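Local coordinates for protein cyclopropane-fatty-acyl-phospholipid synthase 1 (Mycobacterium tuberculosis, PDB 1KPH) that converts a double bond at the distal position of alpha mycolic acids into a cyclopropane ring, using a methylene group from S-adenosyl-L-methionine, at residues T223-L228 and N281-Q286; V130-S135 and D161-L166. One frame throughout, in Å; residues are numbered along the deposited sequence.

Interaction 1 and interaction 2 lie in one mixed beta sheet, with centres about 12 Å apart. Strands 278-286 and 163-171 are direct neighbours in it: Phe283 N lies 2.7 Å from Leu166 O and Cys285 N lies 2.8 Å from Met164 O, both probable hydrogen bonds. Interaction 2 is a parallel pairing in the sheet interior, and interaction 1 pairs the reversed strand 278-286 with the edge strand 221-227, antiparallel to it. The side chain of Ser135 is about 7 Å from the bound S-adenosyl-L-homocysteine and that of Gln282 about 10 Å; the side chain of Leu228 is about 11 Å from the bound didecyl-dimethyl-ammonium, which probably marks the lipid site.

Interaction 1 of 2, residues T223-L228 and N281-Q286; sequences TRVQSL and NQFTCQ
With CG anti to its carbonyl carbon (chi1 -62°), Phe283 lays its ring beside Val225, whose CG1 stands anti to its own backbone N (chi1 -174°). The two side chains run side by side, and Val225 CG1 sits over the ring face, 4.0 Å from the centroid of Phe283 in a CH-pi contact; Val225 CG2 meets the ring at CD1. On the same face Asn281 OD1 comes to 3.2 Å from Ser227 CA, while Ser227 OG is hydrogen-bonded to Asp279. On the other face Gln226 and Gln282 form a hydrogen-bonded pair, Gln226 N to Gln282 O at 3.0 Å and Gln282 N to Gln226 O at 2.9 Å. Their OE1 atoms share Lys59 NZ, and Gln282 NE2 bonds to His167 ND1. At the far end Thr223 N reaches Thr284 O at 2.9 Å with a bent N-H (142°), and a water joins Thr223 OG1 to Gln286 OE1. Helix 45-57 packs on the Gln226 and Gln282 face, helix 208-217 on the Val225 and Phe283 face. The antiparallel pair of strands 221-227 and 278-286, joined through helices, closes one edge of the class I S-adenosylmethionine-dependent methyltransferase (Rossmann-like) sheet, strand order 3-2-1-4-5-7-6.

Interaction 2 of 2, residues V130-S135 and D161-L166; sequences VDRIVS and DGVMLL
Arg132 folds back over the start of the neighbouring strand and meets Val163, Gly162 and Asp161 in turn. A bend at chi2 (-67°) lays its CD 3.5 Å from Val163 N, and the guanidinium then comes to lie with Asp161 O over one face. The Asp161 carboxylate is turned about 80° from the guanidinium plane, and Arg132 NH2 to Asp161 OD1, at 3.6 Å, is a long salt bridge. On the opposite face of the sheet, Ile133 CG2 touches Met164 SD at 3.8 Å, and Ser135 CB meets Leu166 CD1. Three backbone bonds set this register: Ile133 N to Val163 O at 3.1 Å, Leu165 N to Ile133 O at 2.9 Å, and Ser135 N to Leu165 O at 3.0 Å. The guanidinium is steered by its own segment, since Arg132 NH1 donates to Asp131 O at 2.7 Å, with that oxygen in the guanidinium plane; Arg132 NE bonds to Leu60 O. Further out, Asp131 OD2 accepts from Thr67 N and Ser135 OG bonds to Val71 O, both tying strand 132-136 to strand 67-71. Helix 147-157 packs on Met164 and Leu166, completing the right-handed beta-alpha-beta crossover of the Rossmann-like fold. The arginine is hydrogen-bonded to the carbonyl oxygens of Asp131 and Leu60, whereas the long salt bridge to exposed Asp161 probably adds only a modest attraction. Val163 N, buried by the contact, has no hydrogen-bond partner, a polar cost at the point where the strands begin to pair.

Interaction 1 of 2, residues T223-L228 and N281-Q286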
loop_
_atom_site.group_PDB
_atom_site.type_symbol
_atom_site.label_atom_id
_atom_site.label_comp_id
_atom_site.label_asym_id
_atom_site.label_seq_id
_atom_site.Cartn_x
_atom_site.Cartn_y
_atom_site.Cartn_z
ATOM N N THR A 223 -9.464 -1.923 -16.941
ATOM C CA THR A 223 -9.450 -0.895 -17.979
ATOM C C THR A 223 -8.161 -0.088 -18.094
ATOM O O THR A 223 -7.987 0.664 -19.054
ATOM C CB THR A 223 -10.636 0.072 -17.797
ATOM O OG1 THR A 223 -10.631 0.598 -16.462
ATOM C CG2 THR A 223 -11.953 -0.665 -18.042
ATOM N N ARG A 224 -7.265 -0.228 -17.119
ATOM C CA ARG A 224 -5.985 0.475 -17.169
ATOM C C ARG A 224 -4.987 -0.016 -16.132
ATOM O O ARG A 224 -5.344 -0.310 -14.994
ATOM C CB ARG A 224 -6.162 1.992 -16.994
ATOM C CG ARG A 224 -4.832 2.745 -17.104
ATOM C CD ARG A 224 -4.933 4.232 -16.809
ATOM N NE ARG A 224 -3.639 4.883 -17.015
ATOM C CZ ARG A 224 -3.363 6.142 -16.683
ATOM N NH1 ARG A 224 -4.289 6.907 -16.122
ATOM N NH2 ARG A 224 -2.155 6.638 -16.919
ATOM N N VAL A 225 -3.731 -0.112 -16.549
ATOM C CA VAL A 225 -2.650 -0.521 -15.668
ATOM C C VAL A 225 -1.599 0.576 -15.825
ATOM O O VAL A 225 -0.968 0.693 -16.875
ATOM C CB VAL A 225 -2.041 -1.879 -16.087
ATOM C CG1 VAL A 225 -1.008 -2.330 -15.057
ATOM C CG2 VAL A 225 -3.139 -2.925 -16.221
ATOM N N GLN A 226 -1.436 1.395 -14.790
ATOM C CA GLN A 226 -0.472 2.488 -14.825
ATOM C C GLN A 226 0.718 2.186 -13.929
ATOM O O GLN A 226 0.556 1.869 -12.748
ATOM C CB GLN A 226 -1.135 3.786 -14.374
ATOM C CG GLN A 226 -0.197 4.985 -14.368
ATOM C CD GLN A 226 -0.912 6.281 -14.051
ATOM O OE1 GLN A 226 -2.109 6.290 -13.756
ATOM N NE2 GLN A 226 -0.178 7.389 -14.101
ATOM N N SER A 227 1.916 2.285 -14.490
ATOM C CA SER A 227 3.127 2.011 -13.731
ATOM C C SER A 227 3.726 3.279 -13.131
ATOM O O SER A 227 3.772 4.319 -13.789
ATOM C CB SER A 227 4.169 1.338 -14.631
ATOM O OG SER A 227 5.392 1.147 -13.944
ATOM N N LEU A 228 4.187 3.179 -11.886
ATOM C CA LEU A 228 4.813 4.304 -11.192
ATOM C C LEU A 228 6.246 3.917 -10.822
ATOM O O LEU A 228 6.861 4.519 -9.939
ATOM C CB LEU A 228 4.036 4.644 -9.915
ATOM C CG LEU A 228 2.559 5.017 -10.038
ATOM C CD1 LEU A 228 2.058 5.496 -8.677
ATOM C CD2 LEU A 228 2.379 6.105 -11.083
ATOM N N ASN A 281 2.148 -0.978 -9.807
ATOM C CA ASN A 281 1.088 -0.600 -10.731
ATOM C C ASN A 281 -0.272 -0.349 -10.109
ATOM O O ASN A 281 -0.628 -0.948 -9.093
ATOM C CB ASN A 281 0.925 -1.694 -11.793
ATOM C CG ASN A 281 2.124 -1.808 -12.710
ATOM O OD1 ASN A 281 2.223 -1.096 -13.707
ATOM N ND2 ASN A 281 3.049 -2.697 -12.366
ATOM N N GLN A 282 -1.028 0.541 -10.743
ATOM C CA GLN A 282 -2.385 0.844 -10.313
ATOM C C GLN A 282 -3.310 0.205 -11.346
ATOM O O GLN A 282 -3.252 0.543 -12.527
ATOM C CB GLN A 282 -2.645 2.350 -10.282
ATOM C CG GLN A 282 -1.764 3.138 -9.342
ATOM C CD GLN A 282 -2.416 4.441 -8.920
ATOM O OE1 GLN A 282 -3.145 5.060 -9.697
ATOM N NE2 GLN A 282 -2.150 4.871 -7.687
ATOM N N PHE A 283 -4.151 -0.721 -10.900
ATOM C CA PHE A 283 -5.082 -1.401 -11.791
ATOM C C PHE A 283 -6.491 -0.861 -11.586
ATOM O O PHE A 283 -7.024 -0.902 -10.481
ATOM C CB PHE A 283 -5.095 -2.902 -11.508
ATOM C CG PHE A 283 -3.781 -3.584 -11.738
ATOM C CD1 PHE A 283 -3.538 -4.272 -12.925
ATOM C CD2 PHE A 283 -2.795 -3.573 -10.756
ATOM C CE1 PHE A 283 -2.327 -4.946 -13.125
ATOM C CE2 PHE A 283 -1.586 -4.238 -10.946
ATOM C CZ PHE A 283 -1.352 -4.928 -12.133
ATOM N N THR A 284 -7.086 -0.342 -12.650
ATOM C CA THR A 284 -8.446 0.167 -12.580
ATOM C C THR A 284 -9.351 -1.024 -12.891
ATOM O O THR A 284 -9.474 -1.439 -14.043
ATOM C CB THR A 284 -8.683 1.288 -13.615
ATOM O OG1 THR A 284 -7.802 2.386 -13.337
ATOM C CG2 THR A 284 -10.124 1.784 -13.556
ATOM N N CYS A 285 -9.966 -1.579 -11.854
ATOM C CA CYS A 285 -10.837 -2.734 -12.007
ATOM C C CYS A 285 -12.306 -2.324 -12.101
ATOM O O CYS A 285 -12.912 -1.902 -11.117
ATOM C CB CYS A 285 -10.607 -3.686 -10.837
ATOM S SG CYS A 285 -8.863 -4.158 -10.655
ATOM N N GLN A 286 -12.863 -2.456 -13.303
ATOM C CA GLN A 286 -14.249 -2.088 -13.575
ATOM C C GLN A 286 -15.213 -3.275 -13.513
ATOM O O GLN A 286 -14.985 -4.313 -14.138
ATOM C CB GLN A 286 -14.343 -1.438 -14.958
ATOM C CG GLN A 286 -15.732 -0.947 -15.333
ATOM C CD GLN A 286 -16.115 0.311 -14.592
ATOM O OE1 GLN A 286 -15.402 1.310 -14.647
ATOM N NE2 GLN A 286 -17.249 0.274 -13.897
HETATM O O HOH W 1 -12.972 1.710 -16.145
#

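Interaction 2 of 2, residues V130-S135 and D161-L166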
loop_
_atom_site.group_PDB
_atom_site.type_symbol
_atom_site.label_atom_id
_atom_site.label_comp_id
_atom_site.label_asym_id
_atom_site.label_seq_id
_atom_site.Cartn_x
_atom_site.Cartn_y
_atom_site.Cartn_z
ATOM N N VAL A 130 -20.305 -1.508 -0.452
ATOM C CA VAL A 130 -19.667 -0.200 -0.561
ATOM C C VAL A 130 -19.804 0.243 -2.013
ATOM O O VAL A 130 -20.033 -0.583 -2.896
ATOM C CB VAL A 130 -18.164 -0.253 -0.178
ATOM C CG1 VAL A 130 -18.018 -0.729 1.259
ATOM C CG2 VAL A 130 -17.405 -1.174 -1.131
ATOM N N ASP A 131 -19.673 1.540 -2.261
ATOM C CA ASP A 131 -19.803 2.057 -3.619
ATOM C C ASP A 131 -18.521 1.929 -4.429
ATOM O O ASP A 131 -18.562 1.592 -5.613
ATOM C CB ASP A 131 -20.244 3.521 -3.582
ATOM C CG ASP A 131 -21.608 3.699 -2.936
ATOM O OD1 ASP A 131 -22.598 3.180 -3.491
ATOM O OD2 ASP A 131 -21.691 4.349 -1.875
ATOM N N ARG A 132 -17.387 2.202 -3.791
ATOM C CA ARG A 132 -16.097 2.121 -4.469
ATOM C C ARG A 132 -15.037 1.528 -3.556
ATOM O O ARG A 132 -15.186 1.521 -2.334
ATOM C CB ARG A 132 -15.659 3.514 -4.934
ATOM C CG ARG A 132 -16.573 4.144 -5.985
ATOM C CD ARG A 132 -16.511 3.388 -7.304
ATOM N NE ARG A 132 -17.285 4.038 -8.359
ATOM C CZ ARG A 132 -18.608 3.962 -8.478
ATOM N NH1 ARG A 132 -19.316 3.254 -7.608
ATOM N NH2 ARG A 132 -19.224 4.600 -9.468
ATOM N N ILE A 133 -13.962 1.021 -4.151
ATOM C CA ILE A 133 -12.890 0.437 -3.368
ATOM C C ILE A 133 -11.516 0.928 -3.800
ATOM O O ILE A 133 -11.245 1.106 -4.991
ATOM C CB ILE A 133 -12.871 -1.104 -3.479
ATOM C CG1 ILE A 133 -14.208 -1.692 -3.017
ATOM C CG2 ILE A 133 -11.721 -1.660 -2.639
ATOM C CD1 ILE A 133 -14.275 -3.208 -3.123
ATOM N N VAL A 134 -10.649 1.145 -2.820
ATOM C CA VAL A 134 -9.285 1.559 -3.100
ATOM C C VAL A 134 -8.401 0.738 -2.178
ATOM O O VAL A 134 -8.737 0.525 -1.015
ATOM C CB VAL A 134 -9.065 3.079 -2.831
ATOM C CG1 VAL A 134 -9.331 3.402 -1.372
ATOM C CG2 VAL A 134 -7.640 3.474 -3.217
ATOM N N SER A 135 -7.292 0.241 -2.706
ATOM C CA SER A 135 -6.365 -0.539 -1.899
ATOM C C SER A 135 -4.971 -0.257 -2.411
ATOM O O SER A 135 -4.631 -0.588 -3.555
ATOM C CB SER A 135 -6.673 -2.037 -1.991
ATOM O OG SER A 135 -5.863 -2.755 -1.076
ATOM N N ASP A 161 -22.154 -0.562 -11.074
ATOM C CA ASP A 161 -21.177 0.292 -11.743
ATOM C C ASP A 161 -19.911 0.458 -10.893
ATOM O O ASP A 161 -19.088 1.335 -11.153
ATOM C CB ASP A 161 -21.788 1.668 -12.014
ATOM C CG ASP A 161 -22.168 2.398 -10.735
ATOM O OD1 ASP A 161 -22.439 3.616 -10.797
ATOM O OD2 ASP A 161 -22.199 1.751 -9.665
ATOM N N GLY A 162 -19.765 -0.394 -9.884
ATOM C CA GLY A 162 -18.619 -0.320 -8.995
ATOM C C GLY A 162 -17.252 -0.306 -9.654
ATOM O O GLY A 162 -17.077 -0.790 -10.774
ATOM N N VAL A 163 -16.276 0.249 -8.943
ATOM C CA VAL A 163 -14.906 0.331 -9.438
ATOM C C VAL A 163 -13.914 0.183 -8.294
ATOM O O VAL A 163 -14.104 0.763 -7.228
ATOM C CB VAL A 163 -14.629 1.693 -10.115
ATOM C CG1 VAL A 163 -13.207 1.718 -10.673
ATOM C CG2 VAL A 163 -15.641 1.951 -11.208
ATOM N N MET A 164 -12.865 -0.605 -8.515
ATOM C CA MET A 164 -11.822 -0.791 -7.513
ATOM C C MET A 164 -10.467 -0.410 -8.095
ATOM O O MET A 164 -10.087 -0.879 -9.167
ATOM C CB MET A 164 -11.747 -2.242 -7.015
ATOM C CG MET A 164 -10.443 -2.542 -6.249
ATOM S SD MET A 164 -10.359 -4.095 -5.291
ATOM C CE MET A 164 -10.092 -5.310 -6.620
ATOM N N LEU A 165 -9.752 0.457 -7.391
ATOM C CA LEU A 165 -8.425 0.860 -7.825
ATOM C C LEU A 165 -7.486 0.055 -6.943
ATOM O O LEU A 165 -7.408 0.284 -5.737
ATOM C CB LEU A 165 -8.210 2.369 -7.618
ATOM C CG LEU A 165 -6.913 3.026 -8.132
ATOM C CD1 LEU A 165 -5.727 2.551 -7.312
ATOM C CD2 LEU A 165 -6.701 2.701 -9.604
ATOM N N LEU A 166 -6.815 -0.921 -7.541
ATOM C CA LEU A 166 -5.878 -1.764 -6.811
ATOM C C LEU A 166 -4.472 -1.330 -7.181
ATOM O O LEU A 166 -4.061 -1.424 -8.336
ATOM C CB LEU A 166 -6.078 -3.242 -7.170
ATOM C CG LEU A 166 -5.093 -4.213 -6.511
ATOM C CD1 LEU A 166 -5.290 -4.188 -5.001
ATOM C CD2 LEU A 166 -5.309 -5.624 -7.056
#